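Long-range contacts in COG3291: FOG: PKD repeat (Clostridium thermocellum, PDB 1WMX), which probably binds cellulose-like polysaccharides as the family 30 carbohydrate-binding module of CelJ, a multidomain protein likely to act as a cellulase: residues B[18-23]-B[71-76]; B[51-56]-B[168-173]; B[102-107]-B[156-161]. All coordinates share one frame; numbering follows the deposited sequence.

Contact 1: B[18-23]-B[71-76]. With SO4 (sulfate ion), chain C.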
loop_
_atom_site.group_PDB
_atom_site.type_symbol
_atom_site.label_atom_id
_atom_site.label_comp_id
_atom_site.label_asym_id
_atom_site.label_seq_id
_atom_site.Cartn_x
_atom_site.Cartn_y
_atom_site.Cartn_z
ATOM N N PRO B 18 -4.841 -10.899 -21.997
ATOM C CA PRO B 18 -4.569 -9.687 -21.223
ATOM C C PRO B 18 -5.475 -9.574 -20.019
ATOM O O PRO B 18 -6.683 -9.770 -20.122
ATOM C CB PRO B 18 -4.777 -8.575 -22.249
ATOM C CG PRO B 18 -4.240 -9.206 -23.486
ATOM C CD PRO B 18 -4.918 -10.566 -23.436
ATOM N N VAL B 19 -4.883 -9.272 -18.869
ATOM C CA VAL B 19 -5.657 -9.166 -17.645
ATOM C C VAL B 19 -5.945 -7.715 -17.281
ATOM O O VAL B 19 -5.055 -6.877 -17.324
ATOM C CB VAL B 19 -4.924 -9.844 -16.463
ATOM C CG1 VAL B 19 -5.819 -9.814 -15.214
ATOM C CG2 VAL B 19 -4.573 -11.280 -16.838
ATOM N N VAL B 20 -7.198 -7.436 -16.934
ATOM C CA VAL B 20 -7.622 -6.099 -16.539
ATOM C C VAL B 20 -6.964 -5.722 -15.207
ATOM O O VAL B 20 -6.977 -6.499 -14.258
ATOM C CB VAL B 20 -9.172 -6.031 -16.408
ATOM C CG1 VAL B 20 -9.598 -4.766 -15.658
ATOM C CG2 VAL B 20 -9.806 -6.041 -17.800
ATOM N N GLY B 21 -6.382 -4.527 -15.151
ATOM C CA GLY B 21 -5.722 -4.062 -13.940
ATOM C C GLY B 21 -4.854 -2.856 -14.254
ATOM O O GLY B 21 -5.125 -2.127 -15.208
ATOM N N TRP B 22 -3.808 -2.639 -13.461
ATOM C CA TRP B 22 -2.912 -1.513 -13.691
ATOM C C TRP B 22 -1.512 -1.876 -13.233
ATOM O O TRP B 22 -1.328 -2.342 -12.120
ATOM C CB TRP B 22 -3.382 -0.273 -12.916
ATOM C CG TRP B 22 -2.680 1.012 -13.315
ATOM C CD1 TRP B 22 -3.104 1.936 -14.242
ATOM C CD2 TRP B 22 -1.416 1.489 -12.827
ATOM N NE1 TRP B 22 -2.176 2.953 -14.357
ATOM C CE2 TRP B 22 -1.134 2.702 -13.498
ATOM C CE3 TRP B 22 -0.490 1.004 -11.883
ATOM C CZ2 TRP B 22 0.036 3.442 -13.255
ATOM C CZ3 TRP B 22 0.681 1.743 -11.641
ATOM C CH2 TRP B 22 0.928 2.945 -12.326
ATOM N N SER B 23 -0.541 -1.661 -14.111
ATOM C CA SER B 23 0.863 -1.919 -13.823
ATOM C C SER B 23 1.596 -0.637 -14.193
ATOM O O SER B 23 1.241 0.017 -15.178
ATOM C CB SER B 23 1.392 -3.076 -14.676
ATOM O OG SER B 23 0.810 -4.305 -14.286
ATOM N N ARG B 71 -11.860 -9.494 -10.231
ATOM C CA ARG B 71 -13.202 -9.191 -10.718
ATOM C C ARG B 71 -13.318 -7.790 -11.317
ATOM O O ARG B 71 -14.254 -7.052 -11.007
ATOM C CB ARG B 71 -14.216 -9.344 -9.581
ATOM C CG ARG B 71 -14.497 -10.790 -9.171
ATOM C CD ARG B 71 -15.309 -11.505 -10.239
ATOM N NE ARG B 71 -15.705 -12.856 -9.851
ATOM C CZ ARG B 71 -14.939 -13.935 -9.972
ATOM N NH1 ARG B 71 -13.718 -13.840 -10.476
ATOM N NH2 ARG B 71 -15.403 -15.118 -9.593
ATOM N N GLY B 72 -12.354 -7.433 -12.164
ATOM C CA GLY B 72 -12.363 -6.137 -12.818
ATOM C C GLY B 72 -12.485 -4.956 -11.879
ATOM O O GLY B 72 -13.179 -3.987 -12.203
ATOM N N TRP B 73 -11.819 -5.054 -10.724
ATOM C CA TRP B 73 -11.801 -4.029 -9.674
ATOM C C TRP B 73 -12.869 -4.160 -8.568
ATOM O O TRP B 73 -12.800 -3.482 -7.543
ATOM C CB TRP B 73 -11.817 -2.620 -10.284
ATOM C CG TRP B 73 -10.561 -2.312 -11.067
ATOM C CD1 TRP B 73 -10.452 -2.145 -12.427
ATOM C CD2 TRP B 73 -9.233 -2.169 -10.543
ATOM N NE1 TRP B 73 -9.143 -1.908 -12.775
ATOM C CE2 TRP B 73 -8.373 -1.918 -11.638
ATOM C CE3 TRP B 73 -8.685 -2.233 -9.253
ATOM C CZ2 TRP B 73 -6.993 -1.730 -11.482
ATOM C CZ3 TRP B 73 -7.311 -2.047 -9.100
ATOM C CH2 TRP B 73 -6.483 -1.799 -10.208
ATOM N N ASN B 74 -13.861 -5.019 -8.773
ATOM C CA ASN B 74 -14.864 -5.238 -7.731
ATOM C C ASN B 74 -14.198 -6.150 -6.717
ATOM O O ASN B 74 -13.187 -6.784 -7.021
ATOM C CB ASN B 74 -16.092 -5.956 -8.279
ATOM C CG ASN B 74 -16.976 -5.049 -9.087
ATOM O OD1 ASN B 74 -17.441 -5.425 -10.161
ATOM N ND2 ASN B 74 -17.222 -3.849 -8.581
ATOM N N THR B 75 -14.753 -6.215 -5.515
ATOM C CA THR B 75 -14.182 -7.083 -4.495
ATOM C C THR B 75 -14.639 -8.528 -4.729
ATOM O O THR B 75 -15.660 -8.782 -5.373
ATOM C CB THR B 75 -14.612 -6.648 -3.084
ATOM O OG1 THR B 75 -16.036 -6.716 -2.985
ATOM C CG2 THR B 75 -14.159 -5.219 -2.800
ATOM N N HIS B 76 -13.866 -9.473 -4.215
ATOM C CA HIS B 76 -14.216 -10.882 -4.352
ATOM C C HIS B 76 -14.026 -11.574 -3.017
ATOM O O HIS B 76 -12.998 -11.419 -2.362
ATOM C CB HIS B 76 -13.365 -11.577 -5.413
ATOM C CG HIS B 76 -13.854 -12.946 -5.761
ATOM N ND1 HIS B 76 -15.143 -13.182 -6.199
ATOM C CD2 HIS B 76 -13.250 -14.156 -5.714
ATOM C CE1 HIS B 76 -15.303 -14.478 -6.409
ATOM N NE2 HIS B 76 -14.173 -15.088 -6.123
HETATM S S SO4 C . -12.984 -16.984 -12.473
HETATM O O1 SO4 C . -12.080 -15.843 -12.231
HETATM O O2 SO4 C . -12.198 -18.232 -12.511
HETATM O O3 SO4 C . -13.683 -16.806 -13.759
HETATM O O4 SO4 C . -13.975 -17.054 -11.382
#
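Val20, just before strand 21-25, an outermost strand of the five-stranded sheet within this chain, meets the type I' beta turn Arg71 to Asn74, its CG1 lying 4.2 Å from CA of Gly72. The turn is closed by the Asn74 N to Arg71 O hydrogen bond, and positive phi at Gly72 and Trp73 fits its class. Val20 CG1, anti to the backbone N (chi1 165°), also slants against the indole, 4.1 Å from NE1 of Trp73. Gly21 comes next: its CA approaches CZ2 of Trp73 to 3.6 Å, the shortest distance between the two segments. Trp22 touches the same ring carbon with CB, 4.1 Å from Trp73 CZ2, while its own indole leads away and stacks on Tyr113 of the second subunit; Trp73 packs on Val112 of that subunit, so both indoles take part in the subunit contact. No hydrogen bond joins the segments, and only 165 Å² is buried, so van der Waals packing at the surface carries the contact. At the first residue of the turn, a sulfate, probably from the crystallisation liquor, accepts hydrogen bonds from Arg71 NH1 at O1 (3.1 Å) and from Arg71 NH2 at O4 (3.0 Å).

Contact 2: B[51-56]-B[168-173]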
loop_
_atom_site.group_PDB
_atom_site.type_symbol
_atom_site.label_atom_id
_atom_site.label_comp_id
_atom_site.label_asym_id
_atom_site.label_seq_id
_atom_site.Cartn_x
_atom_site.Cartn_y
_atom_site.Cartn_z
ATOM N N LEU B 51 2.302 -14.656 -19.119
ATOM C CA LEU B 51 2.229 -13.277 -18.675
ATOM C C LEU B 51 3.656 -12.827 -18.349
ATOM O O LEU B 51 4.320 -13.403 -17.489
ATOM C CB LEU B 51 1.333 -13.194 -17.446
ATOM C CG LEU B 51 0.867 -11.803 -17.034
ATOM C CD1 LEU B 51 0.126 -11.130 -18.196
ATOM C CD2 LEU B 51 -0.026 -11.925 -15.810
ATOM N N ARG B 52 4.128 -11.797 -19.044
ATOM C CA ARG B 52 5.491 -11.287 -18.861
ATOM C C ARG B 52 5.648 -10.111 -17.899
ATOM O O ARG B 52 5.076 -9.039 -18.116
ATOM C CB ARG B 52 6.081 -10.889 -20.224
ATOM C CG ARG B 52 7.548 -10.397 -20.187
ATOM C CD ARG B 52 7.870 -9.568 -21.444
ATOM N NE ARG B 52 7.334 -10.232 -22.620
ATOM C CZ ARG B 52 6.810 -9.625 -23.676
ATOM N NH1 ARG B 52 6.746 -8.297 -23.742
ATOM N NH2 ARG B 52 6.301 -10.367 -24.652
ATOM N N LEU B 53 6.437 -10.322 -16.846
ATOM C CA LEU B 53 6.736 -9.282 -15.863
ATOM C C LEU B 53 8.165 -8.864 -16.215
ATOM O O LEU B 53 9.139 -9.519 -15.823
ATOM C CB LEU B 53 6.670 -9.838 -14.445
ATOM C CG LEU B 53 7.035 -8.872 -13.314
ATOM C CD1 LEU B 53 6.067 -7.701 -13.306
ATOM C CD2 LEU B 53 6.997 -9.603 -11.969
ATOM N N ASN B 54 8.287 -7.763 -16.944
ATOM C CA ASN B 54 9.580 -7.309 -17.433
ATOM C C ASN B 54 10.071 -5.936 -16.965
ATOM O O ASN B 54 9.610 -4.895 -17.445
ATOM C CB ASN B 54 9.541 -7.351 -18.961
ATOM C CG ASN B 54 10.866 -6.993 -19.600
ATOM O OD1 ASN B 54 10.902 -6.566 -20.752
ATOM N ND2 ASN B 54 11.960 -7.185 -18.865
ATOM N N VAL B 55 11.012 -5.951 -16.025
ATOM C CA VAL B 55 11.609 -4.728 -15.511
ATOM C C VAL B 55 12.866 -4.598 -16.364
ATOM O O VAL B 55 13.863 -5.267 -16.114
ATOM C CB VAL B 55 11.979 -4.868 -14.017
ATOM C CG1 VAL B 55 12.603 -3.582 -13.510
ATOM C CG2 VAL B 55 10.727 -5.193 -13.209
ATOM N N GLN B 56 12.803 -3.741 -17.378
ATOM C CA GLN B 56 13.898 -3.558 -18.331
ATOM C C GLN B 56 15.137 -2.750 -17.954
ATOM O O GLN B 56 16.226 -3.039 -18.440
ATOM C CB GLN B 56 13.313 -3.042 -19.648
ATOM C CG GLN B 56 11.971 -2.385 -19.483
ATOM C CD GLN B 56 11.171 -2.360 -20.768
ATOM O OE1 GLN B 56 10.165 -1.668 -20.862
ATOM N NE2 GLN B 56 11.611 -3.125 -21.760
ATOM N N PHE B 168 14.902 -7.262 -14.425
ATOM C CA PHE B 168 14.711 -8.708 -14.551
ATOM C C PHE B 168 13.493 -9.058 -15.395
ATOM O O PHE B 168 12.699 -8.189 -15.754
ATOM C CB PHE B 168 14.542 -9.338 -13.165
ATOM C CG PHE B 168 13.196 -9.065 -12.534
ATOM C CD1 PHE B 168 12.116 -9.918 -12.759
ATOM C CD2 PHE B 168 12.994 -7.927 -11.756
ATOM C CE1 PHE B 168 10.853 -9.637 -12.222
ATOM C CE2 PHE B 168 11.736 -7.639 -11.215
ATOM C CZ PHE B 168 10.667 -8.495 -11.450
ATOM N N THR B 169 13.345 -10.347 -15.687
ATOM C CA THR B 169 12.223 -10.834 -16.473
ATOM C C THR B 169 11.807 -12.229 -16.052
ATOM O O THR B 169 12.646 -13.105 -15.867
ATOM C CB THR B 169 12.566 -10.887 -17.966
ATOM O OG1 THR B 169 13.019 -9.601 -18.396
ATOM C CG2 THR B 169 11.342 -11.295 -18.784
ATOM N N VAL B 170 10.503 -12.415 -15.877
ATOM C CA VAL B 170 9.933 -13.714 -15.540
ATOM C C VAL B 170 8.663 -13.836 -16.363
ATOM O O VAL B 170 8.156 -12.847 -16.904
ATOM C CB VAL B 170 9.570 -13.868 -14.041
ATOM C CG1 VAL B 170 10.827 -13.863 -13.199
ATOM C CG2 VAL B 170 8.613 -12.770 -13.615
ATOM N N TRP B 171 8.163 -15.056 -16.460
ATOM C CA TRP B 171 6.960 -15.347 -17.208
ATOM C C TRP B 171 6.061 -16.171 -16.301
ATOM O O TRP B 171 6.533 -17.067 -15.606
ATOM C CB TRP B 171 7.333 -16.132 -18.466
ATOM C CG TRP B 171 8.016 -15.297 -19.507
ATOM C CD1 TRP B 171 7.418 -14.606 -20.532
ATOM C CD2 TRP B 171 9.423 -15.050 -19.630
ATOM N NE1 TRP B 171 8.364 -13.958 -21.283
ATOM C CE2 TRP B 171 9.605 -14.211 -20.754
ATOM C CE3 TRP B 171 10.549 -15.458 -18.902
ATOM C CZ2 TRP B 171 10.868 -13.770 -21.169
ATOM C CZ3 TRP B 171 11.809 -15.020 -19.310
ATOM C CH2 TRP B 171 11.956 -14.184 -20.435
ATOM N N PHE B 172 4.773 -15.852 -16.286
ATOM C CA PHE B 172 3.826 -16.578 -15.452
ATOM C C PHE B 172 2.893 -17.390 -16.338
ATOM O O PHE B 172 2.695 -17.083 -17.511
ATOM C CB PHE B 172 2.967 -15.624 -14.596
ATOM C CG PHE B 172 3.733 -14.854 -13.539
ATOM C CD1 PHE B 172 4.413 -13.680 -13.860
ATOM C CD2 PHE B 172 3.737 -15.284 -12.211
ATOM C CE1 PHE B 172 5.082 -12.936 -12.870
ATOM C CE2 PHE B 172 4.401 -14.555 -11.215
ATOM C CZ PHE B 172 5.076 -13.373 -11.551
ATOM N N SER B 173 2.305 -18.419 -15.759
ATOM C CA SER B 173 1.369 -19.258 -16.483
ATOM C C SER B 173 0.352 -19.816 -15.501
ATOM O O SER B 173 0.660 -20.011 -14.328
ATOM C CB SER B 173 2.116 -20.412 -17.167
ATOM O OG SER B 173 1.207 -21.285 -17.817
#
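Val55 and Phe168 form the tightest spot, with Val55 CG2 only 3.3 Å from Phe168 CE2. The Phe168 first torsion (chi1 74°) sets CG between the backbone N and carbonyl carbon, and the ring extends obliquely past Val55 to bring its edge to Leu53 CD2. Besides Phe168, Leu53 meets two partners: its CB lies 3.6 Å from Val170 CG2 and, at the rim of the next ring and in its plane, 3.8 Å from Phe172 CE1. Leu51 completes this face, on which Trp64 and Leu68 of strand 64-69 in the opposite sheet pack, while the Phe172 ring stacks on Phe160. These are apolar residues between the two sheets of a beta sandwich. The strands themselves are antiparallel neighbours, their axes 157° apart, joined by three reciprocal backbone hydrogen-bond pairs: Leu51 with Phe172, Leu53 with Val170, and Val55 with Phe168.

The other face, carrying Arg52, Asn54, Thr169 and Trp171, is more polar and less covered. Arg52 and Trp171 run side by side in the same direction, with CG of Arg52 3.8 Å from NE1 of Trp171 and the guanidinium and indole planes 70° apart. Their polar ends are held by other residues: Arg52 NH1 forms a salt bridge with Glu31, and Trp171 NE1 donates to Asp40. Asn54 ND2 makes just a weak, 3.4 Å hydrogen bond to Phe168 O; Thr169 OG1 is nearer to that nitrogen, at 2.7 Å, but the angle is too poor for a bond.

Contact 3: B[102-107]-B[156-161]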
loop_
_atom_site.group_PDB
_atom_site.type_symbol
_atom_site.label_atom_id
_atom_site.label_comp_id
_atom_site.label_asym_id
_atom_site.label_seq_id
_atom_site.Cartn_x
_atom_site.Cartn_y
_atom_site.Cartn_z
ATOM N N ILE B 102 5.135 -10.204 -3.777
ATOM C CA ILE B 102 3.889 -10.787 -4.288
ATOM C C ILE B 102 2.887 -10.881 -3.141
ATOM O O ILE B 102 3.243 -11.249 -2.018
ATOM C CB ILE B 102 4.159 -12.186 -4.869
ATOM C CG1 ILE B 102 2.872 -12.814 -5.431
ATOM C CG2 ILE B 102 4.731 -13.139 -3.816
ATOM C CD1 ILE B 102 3.109 -14.056 -6.292
ATOM N N GLY B 103 1.637 -10.541 -3.428
ATOM C CA GLY B 103 0.584 -10.587 -2.396
ATOM C C GLY B 103 -0.788 -10.222 -2.964
ATOM O O GLY B 103 -1.031 -10.336 -4.165
ATOM N N PHE B 104 -1.668 -9.787 -2.062
ATOM C CA PHE B 104 -3.044 -9.388 -2.421
ATOM C C PHE B 104 -3.397 -8.039 -1.784
ATOM O O PHE B 104 -2.763 -7.596 -0.826
ATOM C CB PHE B 104 -4.045 -10.436 -1.931
ATOM C CG PHE B 104 -3.918 -11.760 -2.662
ATOM C CD1 PHE B 104 -4.625 -11.977 -3.848
ATOM C CD2 PHE B 104 -3.091 -12.759 -2.153
ATOM C CE1 PHE B 104 -4.499 -13.196 -4.527
ATOM C CE2 PHE B 104 -2.961 -13.974 -2.828
ATOM C CZ PHE B 104 -3.664 -14.194 -4.018
ATOM N N ARG B 105 -4.413 -7.421 -2.341
ATOM C CA ARG B 105 -4.916 -6.114 -1.887
ATOM C C ARG B 105 -6.420 -6.220 -1.795
ATOM O O ARG B 105 -7.057 -6.884 -2.616
ATOM C CB ARG B 105 -4.489 -5.106 -2.921
ATOM C CG ARG B 105 -4.780 -3.634 -2.717
ATOM C CD ARG B 105 -4.340 -3.045 -4.023
ATOM N NE ARG B 105 -4.026 -1.645 -4.142
ATOM C CZ ARG B 105 -2.800 -1.117 -4.105
ATOM N NH1 ARG B 105 -1.706 -1.855 -3.838
ATOM N NH2 ARG B 105 -2.583 0.156 -4.411
ATOM N N ASP B 106 -6.970 -5.578 -0.797
ATOM C CA ASP B 106 -8.414 -5.582 -0.590
ATOM C C ASP B 106 -8.936 -4.165 -0.748
ATOM O O ASP B 106 -8.180 -3.245 -1.065
ATOM C CB ASP B 106 -8.749 -6.104 0.810
ATOM C CG ASP B 106 -8.502 -5.081 1.911
ATOM O OD1 ASP B 106 -8.753 -5.392 3.119
ATOM O OD2 ASP B 106 -8.050 -3.925 1.620
ATOM N N LYS B 107 -10.219 -4.022 -0.529
ATOM C CA LYS B 107 -10.889 -2.725 -0.600
ATOM C C LYS B 107 -12.084 -2.767 0.337
ATOM O O LYS B 107 -13.000 -3.569 0.157
ATOM C CB LYS B 107 -11.346 -2.425 -2.032
ATOM C CG LYS B 107 -11.994 -1.043 -2.174
ATOM C CD LYS B 107 -12.250 -0.651 -3.625
ATOM C CE LYS B 107 -13.248 -1.575 -4.311
ATOM N NZ LYS B 107 -13.595 -1.141 -5.677
ATOM N N THR B 156 -9.488 -7.455 -4.107
ATOM C CA THR B 156 -9.633 -6.954 -5.475
ATOM C C THR B 156 -8.543 -7.407 -6.425
ATOM O O THR B 156 -8.830 -7.756 -7.560
ATOM C CB THR B 156 -9.643 -5.398 -5.553
ATOM O OG1 THR B 156 -8.414 -4.883 -5.022
ATOM C CG2 THR B 156 -10.832 -4.827 -4.804
ATOM N N CYS B 157 -7.276 -7.453 -5.880
ATOM C CA CYS B 157 -6.215 -7.767 -6.826
ATOM C C CYS B 157 -5.095 -8.546 -6.198
ATOM O O CYS B 157 -4.954 -8.641 -4.987
ATOM C CB CYS B 157 -5.510 -6.500 -7.382
ATOM S SG CYS B 157 -6.648 -5.143 -7.930
ATOM N N LEU B 158 -4.477 -9.094 -7.031
ATOM C CA LEU B 158 -3.197 -9.740 -6.815
ATOM C C LEU B 158 -2.175 -8.687 -7.116
ATOM O O LEU B 158 -2.443 -7.787 -7.948
ATOM C CB LEU B 158 -3.128 -10.965 -7.728
ATOM C CG LEU B 158 -1.716 -11.459 -8.017
ATOM C CD1 LEU B 158 -1.018 -12.056 -6.793
ATOM C CD2 LEU B 158 -1.690 -12.555 -9.086
ATOM N N VAL B 159 -1.045 -8.805 -6.438
ATOM C CA VAL B 159 0.004 -7.798 -6.578
ATOM C C VAL B 159 1.397 -8.415 -6.726
ATOM O O VAL B 159 1.830 -9.247 -5.928
ATOM C CB VAL B 159 -0.026 -6.900 -5.339
ATOM C CG1 VAL B 159 0.547 -5.512 -5.603
ATOM C CG2 VAL B 159 -1.451 -6.669 -4.806
ATOM N N PHE B 160 2.135 -7.653 -7.634
ATOM C CA PHE B 160 3.563 -7.918 -7.857
ATOM C C PHE B 160 4.177 -6.552 -7.571
ATOM O O PHE B 160 3.590 -5.522 -7.915
ATOM C CB PHE B 160 3.874 -8.304 -9.312
ATOM C CG PHE B 160 3.261 -9.605 -9.746
ATOM C CD1 PHE B 160 2.950 -9.822 -11.087
ATOM C CD2 PHE B 160 2.968 -10.601 -8.816
ATOM C CE1 PHE B 160 2.350 -11.012 -11.498
ATOM C CE2 PHE B 160 2.371 -11.790 -9.217
ATOM C CZ PHE B 160 2.059 -11.999 -10.560
ATOM N N SER B 161 5.354 -6.529 -6.960
ATOM C CA SER B 161 5.965 -5.257 -6.634
ATOM C C SER B 161 7.478 -5.340 -6.440
ATOM O O SER B 161 8.036 -6.407 -6.151
ATOM C CB SER B 161 5.298 -4.695 -5.378
ATOM O OG SER B 161 5.695 -3.363 -5.156
HETATM O O HOH W 1 -8.392 -2.408 -4.144
#
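A first torsion of -67° at Phe104, which sets CG anti to the carbonyl carbon, and one of 159° at Leu158, which sets CG anti to the backbone N, bring these two side chains into oblique contact. Leu158 CD1 sits over one face of the Phe104 ring, toward its rim, while Leu158 CB is 4.1 Å from Phe104 CE1. On the same face of the sheet, Ile102 lies alongside Phe160 and puts its CD1 3.8 Å from CE2 at the edge of the Phe160 ring. Leu87 packs against Ile102, Phe104 and Leu158, evidence that this face is turned to the other sheet.

On the reverse face, Arg105 CB meets Val159 CG2 at 3.9 Å, and the Arg105 guanidinium forms a salt bridge with Asp118. Gly103 and Val159 exchange backbone hydrogen bonds; the N-H of Val159 reaches Gly103 O from 40° out of the carbonyl plane. Farther along, Arg105 O accepts Thr156 N at 2.9 Å and, weakly, Cys157 N at 3.3 Å. A water accepts from Thr156 OG1 and donates to Asp106 O. Two residues, Thr156 and Cys157, thus stand opposite Arg105, which defines a classic beta bulge within the antiparallel sheet of this sandwich.

How the contacts relate
All three contacts lie within the family 30 carbohydrate-binding domain. Contact 3 pairs two strands of the five-stranded sheet, while contact 1 sets the loop 71-76 against strand 21-25 of it; contact 2 pairs strands 48-55 and 168-178 of the opposing sheet. Centres of contacts 1 and 3 are 10 Å apart, and they meet where Trp73 CZ3 approaches Cys157 SG and Trp73 O probably accepts a hydrogen bond from Lys107 NZ. Contacts 2 and 3, 17 Å apart between centres, touch across the core through Phe172 and Phe160. Contacts 1 and 2, centres about 18 Å apart, do not touch. Along the chain, contact 1 precedes contact 3, contacts 1 and 2 interleave, and both segments of contact 3 fall between those of contact 2, tying distant sequence into one sandwich.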